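Local coordinates for protein glycosyl hydrolase BlGH5_18 (Bifidobacterium longum subsp. infantis, PDB 7LQX) that probably hydrolyses beta-mannosidic linkages in the core of N-glycans, as a (beta/alpha)8-barrel glycosidase of family GH5, at residues Asp104-His109 with Lys136-Leu141; Met128-Asp133 with Ser180-Ala185; Leu158-Glu163 with Ala188-Val193; Asn165-Arg170 with Ala174-Ser179; Gln221-Asn224 with Met228-Ile231. All coordinates share one frame; numbering follows the deposited sequence.

How the contacts relate
The set illustrates how a (beta/alpha)8 barrel is stitched together along its chain. Contact 1 closes the first loop, binding the end of strand 100-104 to the next helix, 132-149. Contact 2 opens within that loop, so the two cross; it carries the start of the same helix over to helix 180-191. Contact 3 joins strand 155-159 to the helix that follows it, 180-191, much as contact 1 does, and it crosses contact 2 while following contact 1 in series. Contact 4 is a short loop closure lying within the spans of both contacts 2 and 3. Contact 5 comes last, separately tying helix 219-224 to strand 229-233.

Contact 1: Asp104-His109 with Lys136-Leu141; sequences DVFQGH and KAEKTL
Where strand 100-104 of the (beta/alpha)8 barrel gives way to the loop beyond it, Val105 and Phe106 meet Glu138 and Leu141 of the following helix, 132-149. The contact is buried and largely apolar, with one backbone oxygen at the ring edge. Phe106 enters with its rim: CZ lies 3.5 Å from Glu138 O, in the plane of the ring, and equally near Glu138 CB, while the glutamate side chain runs across the phenylalanine at about a right angle. Leu141 passes alongside in the opposite sense, its CD2 methyl 3.6 Å from Phe106 CE1. With Leu141 CG anti to its own N (chi1 -179°), that methyl is carried inward from the helix, where it also lies 4.2 Å from Val105 CG1. The same valine methyl sits over the centre of one face of the Phe106 ring, and Trp69 packs edge-to-face against that ring, so its position is set from several directions. The polar end of Glu138 is engaged past the contact, by Trp186 NE1. Behind Phe106 the loop turns through a cis peptide between Gln107 and Gly108; a side chain on Gly108 would run into Phe106 O. Gln107 folds back there, its NE2 donating almost straight, at 169°, to Asp104 O over 3.0 Å, from well above the carbonyl plane.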
# COMPACT_ATOMS: atom_id res chain seq x y z
N ASP A 104 -11.35 -2.98 -14.97
CA ASP A 104 -11.35 -3.77 -13.74
C ASP A 104 -11.29 -2.80 -12.56
O ASP A 104 -10.41 -1.93 -12.53
CB ASP A 104 -10.14 -4.69 -13.66
CG ASP A 104 -10.31 -5.98 -14.43
OD1 ASP A 104 -10.70 -5.94 -15.61
OD2 ASP A 104 -10.00 -7.05 -13.85
N VAL A 105 -12.17 -2.97 -11.57
CA VAL A 105 -12.31 -1.93 -10.55
C VAL A 105 -11.22 -2.01 -9.49
O VAL A 105 -10.60 -0.99 -9.17
CB VAL A 105 -13.71 -1.90 -9.91
CG1 VAL A 105 -13.77 -0.81 -8.83
CG2 VAL A 105 -14.77 -1.68 -10.96
N PHE A 106 -10.99 -3.20 -8.89
CA PHE A 106 -10.16 -3.34 -7.69
C PHE A 106 -8.87 -4.10 -7.98
O PHE A 106 -8.86 -5.33 -7.99
CB PHE A 106 -10.91 -4.05 -6.56
CG PHE A 106 -12.13 -3.34 -6.08
CD1 PHE A 106 -12.03 -2.22 -5.28
CD2 PHE A 106 -13.40 -3.79 -6.42
CE1 PHE A 106 -13.17 -1.56 -4.83
CE2 PHE A 106 -14.54 -3.14 -5.98
CZ PHE A 106 -14.42 -2.02 -5.20
N GLN A 107 -7.77 -3.36 -8.15
CA GLN A 107 -6.42 -3.93 -8.18
C GLN A 107 -5.69 -3.33 -6.99
O GLN A 107 -5.26 -2.17 -7.07
CB GLN A 107 -5.69 -3.60 -9.49
CG GLN A 107 -6.15 -4.44 -10.67
CD GLN A 107 -7.58 -4.15 -11.07
OE1 GLN A 107 -8.43 -5.03 -11.03
NE2 GLN A 107 -7.84 -2.92 -11.47
N GLY A 108 -5.53 -4.07 -5.89
CA GLY A 108 -5.80 -5.49 -5.80
C GLY A 108 -4.53 -6.26 -6.04
O GLY A 108 -3.58 -6.17 -5.26
N HIS A 109 -4.45 -6.97 -7.16
CA HIS A 109 -3.29 -7.79 -7.47
C HIS A 109 -2.92 -7.65 -8.94
O HIS A 109 -3.77 -7.86 -9.81
CB HIS A 109 -3.55 -9.27 -7.17
CG HIS A 109 -2.33 -10.11 -7.34
ND1 HIS A 109 -1.33 -10.14 -6.39
CD2 HIS A 109 -1.91 -10.89 -8.36
CE1 HIS A 109 -0.36 -10.93 -6.81
NE2 HIS A 109 -0.68 -11.40 -8.00
N LYS A 136 -19.37 -1.98 1.94
CA LYS A 136 -20.06 -0.74 1.60
C LYS A 136 -19.14 0.19 0.83
O LYS A 136 -19.56 0.83 -0.14
CB LYS A 136 -20.58 -0.06 2.87
CG LYS A 136 -21.28 1.26 2.60
N ALA A 137 -17.87 0.28 1.24
CA ALA A 137 -16.92 1.15 0.55
C ALA A 137 -16.65 0.66 -0.86
O ALA A 137 -16.50 1.46 -1.80
CB ALA A 137 -15.62 1.24 1.35
N GLU A 138 -16.56 -0.66 -1.04
CA GLU A 138 -16.38 -1.21 -2.37
C GLU A 138 -17.55 -0.85 -3.26
O GLU A 138 -17.38 -0.40 -4.40
CB GLU A 138 -16.23 -2.73 -2.29
CG GLU A 138 -14.96 -3.18 -1.62
CD GLU A 138 -15.08 -4.58 -1.06
OE1 GLU A 138 -14.28 -4.94 -0.17
OE2 GLU A 138 -15.99 -5.32 -1.49
N LYS A 139 -18.77 -1.02 -2.75
CA LYS A 139 -19.94 -0.69 -3.54
C LYS A 139 -19.97 0.79 -3.89
O LYS A 139 -20.32 1.17 -5.01
CB LYS A 139 -21.21 -1.08 -2.79
CG LYS A 139 -21.42 -2.58 -2.70
CD LYS A 139 -22.71 -2.91 -1.96
CE LYS A 139 -23.92 -2.30 -2.65
NZ LYS A 139 -25.22 -2.85 -2.15
N THR A 140 -19.59 1.65 -2.95
CA THR A 140 -19.54 3.08 -3.22
C THR A 140 -18.55 3.39 -4.34
O THR A 140 -18.86 4.19 -5.24
CB THR A 140 -19.19 3.84 -1.94
OG1 THR A 140 -20.15 3.52 -0.92
CG2 THR A 140 -19.21 5.33 -2.19
N LEU A 141 -17.36 2.78 -4.31
CA LEU A 141 -16.39 3.01 -5.38
C LEU A 141 -16.90 2.50 -6.72
O LEU A 141 -16.79 3.19 -7.74
CB LEU A 141 -15.04 2.37 -5.03
CG LEU A 141 -13.97 2.61 -6.10
CD1 LEU A 141 -13.73 4.11 -6.32
CD2 LEU A 141 -12.67 1.90 -5.75

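Contact 2: Met128-Asp133 with Ser180-Ala185; sequences MFEDAD and SRRIDA. With SO4 (sulfate ion), chain H.
Two hydrogen bonds from one guanidinium fasten Arg182 to the backbone of Phe129. Arg182 presents its side, NE and NH2 both reaching Phe129 O, at 2.8 Å from NE and 3.0 Å from NH2, and the oxygen lies close to the guanidinium plane. Neither bond is straight, at 148° and 135°, as expected when two roughly parallel N-H groups converge on one acceptor, and the donors come from opposite faces of the carbonyl plane. Replacing Arg182 by a leucine would probably leave this carbonyl without both donors and release the turn before helix 132-149 from its neighbour. That neighbour is helix 180-191, the next outer helix of the (beta/alpha)8 barrel. Apolar packing adds to the join: Ile183 CD1 lies 3.6 Å from Phe129 CD1, while CG of Met128, modelled as selenomethionine, covers one face of the ring. Glu130 and Arg182 run antiparallel alongside one another, bringing Glu130 OE2 within 3.3 Å of Arg182 CG rather than to a charged nitrogen; a bend at chi2 (-94°) turns the carboxylate this way, and Thr178 OG1 hydrogen-bonds to the same oxygen. Arg181, on the exposed side, holds a sulfate, probably from the crystallisation liquor, with NH2 2.9 Å from sulfate O3.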
# COMPACT_ATOMS: atom_id res chain seq x y z
N MSE A 128 -11.91 -7.86 2.77
CA MSE A 128 -12.67 -7.16 1.74
C MSE A 128 -13.92 -7.91 1.33
O MSE A 128 -14.79 -7.33 0.69
CB MSE A 128 -11.79 -6.91 0.50
CG MSE A 128 -11.59 -8.11 -0.41
SE MSE A 128 -10.49 -7.74 -1.94
CE MSE A 128 -11.67 -6.56 -2.94
N PHE A 129 -14.00 -9.19 1.69
CA PHE A 129 -15.17 -9.99 1.35
C PHE A 129 -16.22 -10.00 2.45
O PHE A 129 -17.40 -10.14 2.14
CB PHE A 129 -14.75 -11.43 1.06
CG PHE A 129 -13.64 -11.55 0.07
CD1 PHE A 129 -13.83 -11.15 -1.25
CD2 PHE A 129 -12.40 -12.03 0.43
CE1 PHE A 129 -12.82 -11.23 -2.17
CE2 PHE A 129 -11.37 -12.11 -0.50
CZ PHE A 129 -11.58 -11.71 -1.80
N GLU A 130 -15.81 -9.85 3.72
CA GLU A 130 -16.67 -10.10 4.86
C GLU A 130 -17.02 -8.87 5.68
O GLU A 130 -18.07 -8.85 6.31
CB GLU A 130 -16.00 -11.10 5.82
CG GLU A 130 -15.64 -12.45 5.22
CD GLU A 130 -16.70 -13.50 5.43
OE1 GLU A 130 -17.63 -13.27 6.23
OE2 GLU A 130 -16.62 -14.58 4.79
N ASP A 131 -16.16 -7.86 5.72
CA ASP A 131 -16.39 -6.73 6.60
C ASP A 131 -17.43 -5.79 5.99
O ASP A 131 -17.22 -5.29 4.87
CB ASP A 131 -15.10 -5.93 6.80
CG ASP A 131 -14.03 -6.70 7.55
OD1 ASP A 131 -14.32 -7.80 8.07
OD2 ASP A 131 -12.90 -6.18 7.63
N ALA A 132 -18.50 -5.50 6.73
CA ALA A 132 -19.58 -4.69 6.17
C ALA A 132 -19.08 -3.33 5.72
O ALA A 132 -19.50 -2.83 4.67
CB ALA A 132 -20.71 -4.53 7.19
N ASP A 133 -18.20 -2.69 6.50
CA ASP A 133 -17.75 -1.36 6.11
C ASP A 133 -16.91 -1.41 4.83
O ASP A 133 -17.04 -0.54 3.97
CB ASP A 133 -17.04 -0.63 7.25
CG ASP A 133 -15.86 -1.38 7.81
OD1 ASP A 133 -15.47 -2.42 7.26
OD2 ASP A 133 -15.32 -0.89 8.82
N SER A 180 -17.71 -20.01 0.33
CA SER A 180 -18.37 -19.90 -0.97
C SER A 180 -19.76 -19.26 -0.86
O SER A 180 -20.16 -18.52 -1.76
CB SER A 180 -18.43 -21.25 -1.69
OG SER A 180 -19.20 -22.20 -0.98
N ARG A 181 -20.48 -19.51 0.24
CA ARG A 181 -21.78 -18.87 0.40
C ARG A 181 -21.63 -17.37 0.58
O ARG A 181 -22.42 -16.59 0.02
CB ARG A 181 -22.52 -19.46 1.59
CG ARG A 181 -23.45 -20.59 1.24
CD ARG A 181 -24.23 -21.06 2.46
NE ARG A 181 -25.45 -20.29 2.70
CZ ARG A 181 -26.46 -20.71 3.46
NH1 ARG A 181 -26.36 -21.88 4.07
NH2 ARG A 181 -27.55 -19.98 3.63
N ARG A 182 -20.61 -16.93 1.31
CA ARG A 182 -20.40 -15.49 1.44
C ARG A 182 -19.99 -14.87 0.11
O ARG A 182 -20.43 -13.76 -0.21
CB ARG A 182 -19.35 -15.20 2.51
CG ARG A 182 -19.00 -13.74 2.59
CD ARG A 182 -20.21 -12.84 2.78
NE ARG A 182 -19.87 -11.44 2.57
CZ ARG A 182 -20.73 -10.51 2.17
NH1 ARG A 182 -22.00 -10.82 1.93
NH2 ARG A 182 -20.31 -9.26 2.00
N ILE A 183 -19.15 -15.56 -0.65
CA ILE A 183 -18.72 -15.04 -1.95
C ILE A 183 -19.90 -14.97 -2.92
O ILE A 183 -19.99 -14.03 -3.72
CB ILE A 183 -17.53 -15.86 -2.48
CG1 ILE A 183 -16.28 -15.61 -1.62
CG2 ILE A 183 -17.26 -15.57 -3.96
CD1 ILE A 183 -15.85 -14.15 -1.52
N ASP A 184 -20.82 -15.93 -2.86
CA ASP A 184 -22.03 -15.82 -3.68
C ASP A 184 -22.71 -14.47 -3.45
O ASP A 184 -23.11 -13.79 -4.40
CB ASP A 184 -23.02 -16.92 -3.31
CG ASP A 184 -22.62 -18.30 -3.80
OD1 ASP A 184 -21.82 -18.43 -4.74
OD2 ASP A 184 -23.18 -19.28 -3.26
N ALA A 185 -22.88 -14.09 -2.18
CA ALA A 185 -23.60 -12.87 -1.85
C ALA A 185 -22.76 -11.64 -2.17
O ALA A 185 -23.28 -10.63 -2.66
CB ALA A 185 -23.98 -12.87 -0.37
S SO4 H . -27.47 -16.59 2.07
O1 SO4 H . -26.37 -16.29 2.98
O2 SO4 H . -28.05 -15.36 1.54
O3 SO4 H . -28.50 -17.35 2.78
O4 SO4 H . -26.96 -17.40 0.96

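Contact 3: Leu158-Glu163 with Ala188-Val193; sequences LTLGNE and ADLLAV. With EDO (1,2-ethanediol), chain D.
Leu160 meets Leu190 and Leu191 at two different angles, and that difference organises the packing. Against Leu190 it lies obliquely, its two methyls straddling the CB of that residue: CD2 is 3.8 Å and CD1 3.9 Å from Leu190 CB. Against Leu191 it runs at about a right angle, so that Leu191 CD2 comes to the branch itself, 4.1 Å from Leu160 CG. Leu160 CG stands anti to the carbonyl carbon (chi1 -61°), which sends the fork outward from the end of strand 155-159 into the inner side of helix 180-191. Cutting Leu160 back to an alanine here would probably open a gap between strand and helix and leave Leu191 CD2 without its partner. Beyond the leucine the chain turns back to the mouth of the barrel, where Asn162 ND2 donates to O1 of an ethanediol, 2.9 Å away, and Glu163 OE2 lies near the same oxygen; Glu276, on strand 272-277, also hydrogen-bonds to that molecule. An Asn-Glu pair after the fourth barrel strand, facing a glutamate on the seventh, is characteristic of clan GH-A, which includes GH5, consistent with Glu163 as acid/base and Glu276 as nucleophile.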
# COMPACT_ATOMS: atom_id res chain seq x y z
N LEU A 158 -17.52 -3.56 -16.70
CA LEU A 158 -16.46 -3.69 -15.73
C LEU A 158 -16.41 -5.10 -15.15
O LEU A 158 -17.41 -5.82 -15.09
CB LEU A 158 -16.60 -2.65 -14.61
CG LEU A 158 -17.88 -2.68 -13.78
CD1 LEU A 158 -17.82 -3.77 -12.72
CD2 LEU A 158 -18.13 -1.32 -13.13
N THR A 159 -15.20 -5.46 -14.75
CA THR A 159 -14.91 -6.66 -13.98
C THR A 159 -14.62 -6.16 -12.57
O THR A 159 -13.95 -5.14 -12.40
CB THR A 159 -13.68 -7.35 -14.55
OG1 THR A 159 -13.92 -7.66 -15.92
CG2 THR A 159 -13.37 -8.64 -13.83
N LEU A 160 -15.11 -6.87 -11.55
CA LEU A 160 -14.95 -6.35 -10.19
C LEU A 160 -13.48 -6.11 -9.86
O LEU A 160 -13.14 -5.11 -9.22
CB LEU A 160 -15.59 -7.29 -9.18
CG LEU A 160 -17.09 -7.49 -9.34
CD1 LEU A 160 -17.62 -8.40 -8.24
CD2 LEU A 160 -17.86 -6.18 -9.34
N GLY A 161 -12.59 -7.01 -10.27
CA GLY A 161 -11.17 -6.81 -10.05
C GLY A 161 -10.40 -8.02 -10.52
O GLY A 161 -10.95 -9.12 -10.64
N ASN A 162 -9.12 -7.82 -10.77
CA ASN A 162 -8.32 -8.88 -11.37
C ASN A 162 -8.01 -9.97 -10.34
O ASN A 162 -7.32 -9.71 -9.36
CB ASN A 162 -7.02 -8.28 -11.88
CG ASN A 162 -6.17 -9.29 -12.58
OD1 ASN A 162 -6.62 -9.94 -13.51
ND2 ASN A 162 -4.93 -9.45 -12.12
N GLU A 163 -8.49 -11.19 -10.58
CA GLU A 163 -8.05 -12.36 -9.80
C GLU A 163 -8.18 -12.13 -8.30
O GLU A 163 -7.30 -12.50 -7.52
CB GLU A 163 -6.63 -12.76 -10.19
CG GLU A 163 -6.50 -13.08 -11.67
CD GLU A 163 -5.10 -13.37 -12.14
OE1 GLU A 163 -4.17 -13.41 -11.31
OE2 GLU A 163 -4.95 -13.56 -13.37
N ALA A 188 -22.81 -11.04 -5.94
CA ALA A 188 -24.10 -10.53 -6.39
C ALA A 188 -24.28 -9.08 -5.97
O ALA A 188 -24.78 -8.26 -6.75
CB ALA A 188 -25.23 -11.39 -5.83
N ASP A 189 -23.86 -8.74 -4.75
CA ASP A 189 -24.05 -7.39 -4.22
C ASP A 189 -23.28 -6.36 -5.04
O ASP A 189 -23.81 -5.28 -5.33
CB ASP A 189 -23.59 -7.39 -2.76
CG ASP A 189 -24.05 -6.17 -1.98
OD1 ASP A 189 -25.00 -5.48 -2.42
OD2 ASP A 189 -23.45 -5.90 -0.92
N LEU A 190 -22.04 -6.67 -5.42
CA LEU A 190 -21.25 -5.71 -6.18
C LEU A 190 -21.66 -5.67 -7.65
O LEU A 190 -21.69 -4.59 -8.25
CB LEU A 190 -19.76 -6.04 -6.05
CG LEU A 190 -19.04 -5.43 -4.85
CD1 LEU A 190 -19.53 -5.99 -3.52
CD2 LEU A 190 -17.54 -5.63 -4.99
N LEU A 191 -22.00 -6.82 -8.24
CA LEU A 191 -22.42 -6.84 -9.64
C LEU A 191 -23.69 -6.03 -9.85
O LEU A 191 -23.89 -5.46 -10.93
CB LEU A 191 -22.63 -8.28 -10.10
CG LEU A 191 -21.36 -9.13 -10.17
CD1 LEU A 191 -21.73 -10.60 -10.32
CD2 LEU A 191 -20.44 -8.69 -11.31
N ALA A 192 -24.56 -5.97 -8.83
CA ALA A 192 -25.84 -5.29 -8.94
C ALA A 192 -25.69 -3.79 -9.08
O ALA A 192 -26.67 -3.11 -9.42
CB ALA A 192 -26.68 -5.59 -7.70
N VAL A 193 -24.50 -3.24 -8.82
CA VAL A 193 -24.29 -1.81 -9.01
C VAL A 193 -24.39 -1.43 -10.48
O VAL A 193 -24.79 -0.30 -10.81
CB VAL A 193 -22.95 -1.39 -8.40
CG1 VAL A 193 -22.69 0.09 -8.63
CG2 VAL A 193 -22.93 -1.72 -6.91
C1 EDO D . -2.45 -10.80 -14.76
O1 EDO D . -3.72 -11.09 -14.18
C2 EDO D . -1.80 -9.68 -13.95
O2 EDO D . -1.68 -10.11 -12.58

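Contact 4: Asn165-Arg170 with Ala174-Ser179. With EDO (1,2-ethanediol), chain C.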
# COMPACT_ATOMS: atom_id res chain seq x y z
N ASN A 165 -9.77 -13.59 -6.11
CA ASN A 165 -9.76 -14.80 -5.30
C ASN A 165 -8.39 -15.09 -4.71
O ASN A 165 -8.30 -15.85 -3.74
CB ASN A 165 -10.25 -15.99 -6.13
CG ASN A 165 -9.31 -16.34 -7.26
OD1 ASN A 165 -8.98 -15.50 -8.10
ND2 ASN A 165 -8.88 -17.60 -7.31
N GLN A 166 -7.32 -14.50 -5.26
CA GLN A 166 -5.99 -14.75 -4.71
C GLN A 166 -5.83 -14.20 -3.30
O GLN A 166 -4.90 -14.62 -2.59
CB GLN A 166 -4.90 -14.21 -5.64
CG GLN A 166 -4.78 -12.69 -5.67
CD GLN A 166 -3.64 -12.16 -4.81
OE1 GLN A 166 -2.54 -12.72 -4.80
NE2 GLN A 166 -3.91 -11.08 -4.09
N PHE A 167 -6.71 -13.30 -2.87
CA PHE A 167 -6.69 -12.83 -1.49
C PHE A 167 -7.39 -13.76 -0.51
O PHE A 167 -7.25 -13.58 0.70
CB PHE A 167 -7.39 -11.47 -1.39
CG PHE A 167 -6.61 -10.33 -1.96
CD1 PHE A 167 -5.50 -9.81 -1.29
CD2 PHE A 167 -6.98 -9.75 -3.16
CE1 PHE A 167 -4.78 -8.75 -1.82
CE2 PHE A 167 -6.27 -8.69 -3.69
CZ PHE A 167 -5.17 -8.20 -3.02
N SER A 168 -8.14 -14.75 -0.99
CA SER A 168 -9.13 -15.43 -0.18
C SER A 168 -8.68 -16.76 0.41
O SER A 168 -9.49 -17.41 1.09
CB SER A 168 -10.39 -15.70 -1.02
OG SER A 168 -10.18 -16.76 -1.95
N ASP A 169 -7.46 -17.21 0.15
CA ASP A 169 -7.11 -18.59 0.44
C ASP A 169 -5.59 -18.72 0.52
O ASP A 169 -4.85 -17.83 0.11
CB ASP A 169 -7.69 -19.50 -0.64
CG ASP A 169 -7.91 -20.95 -0.19
OD1 ASP A 169 -7.55 -21.33 0.94
OD2 ASP A 169 -8.47 -21.71 -1.01
N ARG A 170 -5.15 -19.85 1.08
CA ARG A 170 -3.75 -20.22 1.00
C ARG A 170 -3.35 -20.25 -0.47
O ARG A 170 -4.15 -20.61 -1.33
CB ARG A 170 -3.55 -21.62 1.60
CG ARG A 170 -3.77 -21.69 3.10
CD ARG A 170 -3.69 -23.13 3.59
NE ARG A 170 -3.31 -23.20 5.00
CZ ARG A 170 -2.06 -23.29 5.44
NH1 ARG A 170 -1.05 -23.31 4.58
NH2 ARG A 170 -1.82 -23.35 6.74
N ALA A 174 -1.30 -13.08 3.87
CA ALA A 174 -2.15 -12.28 4.76
C ALA A 174 -3.57 -12.38 4.22
O ALA A 174 -4.18 -11.40 3.79
CB ALA A 174 -1.65 -10.84 4.86
N LYS A 175 -4.12 -13.58 4.26
CA LYS A 175 -5.34 -13.87 3.53
C LYS A 175 -6.55 -13.24 4.20
O LYS A 175 -6.54 -12.84 5.37
CB LYS A 175 -5.54 -15.38 3.39
CG LYS A 175 -5.96 -16.07 4.68
CD LYS A 175 -6.19 -17.57 4.48
CE LYS A 175 -4.91 -18.32 4.20
NZ LYS A 175 -4.00 -18.32 5.39
N MSE A 176 -7.62 -13.19 3.42
CA MSE A 176 -8.93 -12.71 3.84
C MSE A 176 -9.87 -13.90 3.76
O MSE A 176 -10.52 -14.14 2.73
CB MSE A 176 -9.36 -11.57 2.94
CG MSE A 176 -8.41 -10.38 3.02
SE MSE A 176 -8.85 -9.12 1.64
CE MSE A 176 -7.56 -7.75 2.08
N ALA A 177 -9.93 -14.67 4.84
CA ALA A 177 -10.63 -15.94 4.83
C ALA A 177 -12.13 -15.73 4.63
O ALA A 177 -12.72 -14.79 5.16
CB ALA A 177 -10.38 -16.70 6.13
N THR A 178 -12.74 -16.64 3.88
CA THR A 178 -14.15 -16.49 3.56
C THR A 178 -14.72 -17.87 3.20
O THR A 178 -14.14 -18.89 3.54
CB THR A 178 -14.34 -15.40 2.49
OG1 THR A 178 -15.73 -15.15 2.26
CG2 THR A 178 -13.66 -15.77 1.19
N SER A 179 -15.89 -17.87 2.57
CA SER A 179 -16.59 -19.11 2.27
C SER A 179 -17.37 -18.90 0.98
O SER A 179 -17.67 -17.77 0.60
CB SER A 179 -17.57 -19.49 3.38
OG SER A 179 -18.62 -18.55 3.48
C1 EDO C . -5.82 -18.95 -5.59
O1 EDO C . -4.86 -17.90 -5.75
C2 EDO C . -5.48 -19.78 -4.36
O2 EDO C . -5.32 -18.93 -3.22
O HOH W 1 -10.97 -18.73 2.74
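Phe167 O is gripped twice by the chain that returns past it: Met176 N donates to it over 2.8 Å at 164°, nearly along the C=O axis, and Lys175 CA makes a longer C-H...O contact with the same oxygen at 3.4 Å. One step on, the roles reverse, with Ser168 CA lying 3.5 Å from Met176 O. A water completes the seam, donating to Ser168 O at 2.6 Å and accepting from Thr178 N at 3.0 Å. These bonds close a tight excursion within the long loop between strand 155-159 and helix 180-191, on the carboxyl-terminal side of the barrel strands, where (beta/alpha)8 enzymes build their substrate-facing surface. Its side chains pack around this backbone seam. Met176, present as selenomethionine, stretches out past CG and sets its SE 5.1 Å from the centroid of the Phe167 ring, an oblique Met-aromatic contact; Gln166 NE2 sits over the centre of one face of that ring, while Gln166 OE1 bonds to Trp123 of the second subunit. Lys175 CG sits between the backbone N and the carbonyl carbon (chi1 73°), and the chain then folds at chi3 and chi4, curling its CE methylene to 3.5 Å from Arg170 N and against Arg170 CG. Thr178 meets Ser168 methyl to methylene, its hydroxyl being engaged by Glu130. Within the first segment Asn165 O takes both Ser168 N and, on an in-plane lone pair, Ser168 OG at 2.8 Å. Asp169 N is buried here without a partner.

Contact 5: Gln221-Asn224 with Met228-Ile231; sequences QAAN and MTTI
Thr229 brings its hydroxyl against Ala222 and Ala223 of helix 219-224: OG1 lies 3.5 Å from Ala223 CA and the same distance from Ala222 O, with Ala223 CB a little further away at 4.0 Å. The alanines leave the helix backbone accessible at this point, and the two backbones come close, Ala223 CA standing 5.2 Å from Thr229 CA. The threonine is turned so that OG1 sits beside its own N and anti to the carbonyl carbon (chi1 -58°), which faces the oxygen to the helix. Alongside, a water spans the gap between helix and strand, 2.9 Å from Ala222 O and accepting from Thr230 N at 3.0 Å. The next shell is headed by Arg270, whose NE donates to Thr229 OG1 and whose NH2 donates to Ala222 O, so that one guanidinium clasps strand and helix together. Around it, the strand is fixed by backbone bonds to Pro271 and to Trp273 of the adjacent strand 272-277, and Thr230 OG1 binds His203 O. On the helix side His203 NE2 reaches Gln221 O, and Asn224 is held through its amide to Val220, Phe264 and Arg266. This is the link from a helix of the (beta/alpha)8 barrel into its sixth strand, 229-233. A positive group placed on a carbonyl near the C-terminal part of the helix is likely to be favoured by the helix dipole, and it may also polarise the threonine hydroxyl that shares it.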
# COMPACT_ATOMS: atom_id res chain seq x y z
N GLN A 221 -19.93 -20.21 -9.57
CA GLN A 221 -19.94 -18.75 -9.56
C GLN A 221 -19.32 -18.20 -10.85
O GLN A 221 -19.85 -17.26 -11.46
CB GLN A 221 -19.13 -18.21 -8.38
CG GLN A 221 -19.68 -18.49 -7.01
CD GLN A 221 -18.59 -18.40 -5.96
OE1 GLN A 221 -17.42 -18.21 -6.28
NE2 GLN A 221 -18.97 -18.56 -4.69
N ALA A 222 -18.19 -18.76 -11.27
CA ALA A 222 -17.50 -18.23 -12.43
C ALA A 222 -18.35 -18.35 -13.68
O ALA A 222 -18.30 -17.47 -14.55
CB ALA A 222 -16.17 -18.96 -12.64
N ALA A 223 -19.14 -19.41 -13.78
CA ALA A 223 -19.87 -19.72 -15.00
C ALA A 223 -21.33 -19.32 -14.94
O ALA A 223 -22.09 -19.63 -15.86
CB ALA A 223 -19.72 -21.22 -15.32
N ASN A 224 -21.75 -18.62 -13.88
CA ASN A 224 -23.14 -18.18 -13.79
C ASN A 224 -23.33 -16.77 -13.26
O ASN A 224 -24.30 -16.13 -13.65
CB ASN A 224 -23.96 -19.15 -12.94
CG ASN A 224 -24.06 -20.49 -13.58
OD1 ASN A 224 -24.90 -20.72 -14.46
ND2 ASN A 224 -23.18 -21.39 -13.20
N MSE A 228 -20.49 -12.90 -18.39
CA MSE A 228 -19.68 -13.81 -19.19
C MSE A 228 -18.70 -14.50 -18.26
O MSE A 228 -18.24 -13.91 -17.29
CB MSE A 228 -18.86 -13.05 -20.23
CG MSE A 228 -19.66 -12.23 -21.19
SE MSE A 228 -18.64 -11.56 -22.69
CE MSE A 228 -17.77 -10.10 -21.84
N THR A 229 -18.31 -15.72 -18.61
CA THR A 229 -17.22 -16.37 -17.89
C THR A 229 -15.92 -15.72 -18.32
O THR A 229 -15.65 -15.60 -19.52
CB THR A 229 -17.16 -17.84 -18.25
OG1 THR A 229 -18.42 -18.45 -17.93
CG2 THR A 229 -16.03 -18.53 -17.50
N THR A 230 -15.09 -15.33 -17.36
CA THR A 230 -13.75 -14.87 -17.68
C THR A 230 -12.76 -15.99 -17.37
O THR A 230 -12.89 -16.68 -16.35
CB THR A 230 -13.38 -13.62 -16.88
OG1 THR A 230 -13.35 -13.92 -15.49
CG2 THR A 230 -14.37 -12.49 -17.14
N ILE A 231 -11.80 -16.17 -18.26
CA ILE A 231 -10.74 -17.17 -18.11
C ILE A 231 -9.41 -16.46 -18.28
O ILE A 231 -9.25 -15.60 -19.15
CB ILE A 231 -10.90 -18.29 -19.16
CG1 ILE A 231 -12.18 -19.06 -18.85
CG2 ILE A 231 -9.67 -19.20 -19.17
CD1 ILE A 231 -12.53 -20.09 -19.87
O HOH W 2 -16.11 -15.53 -14.54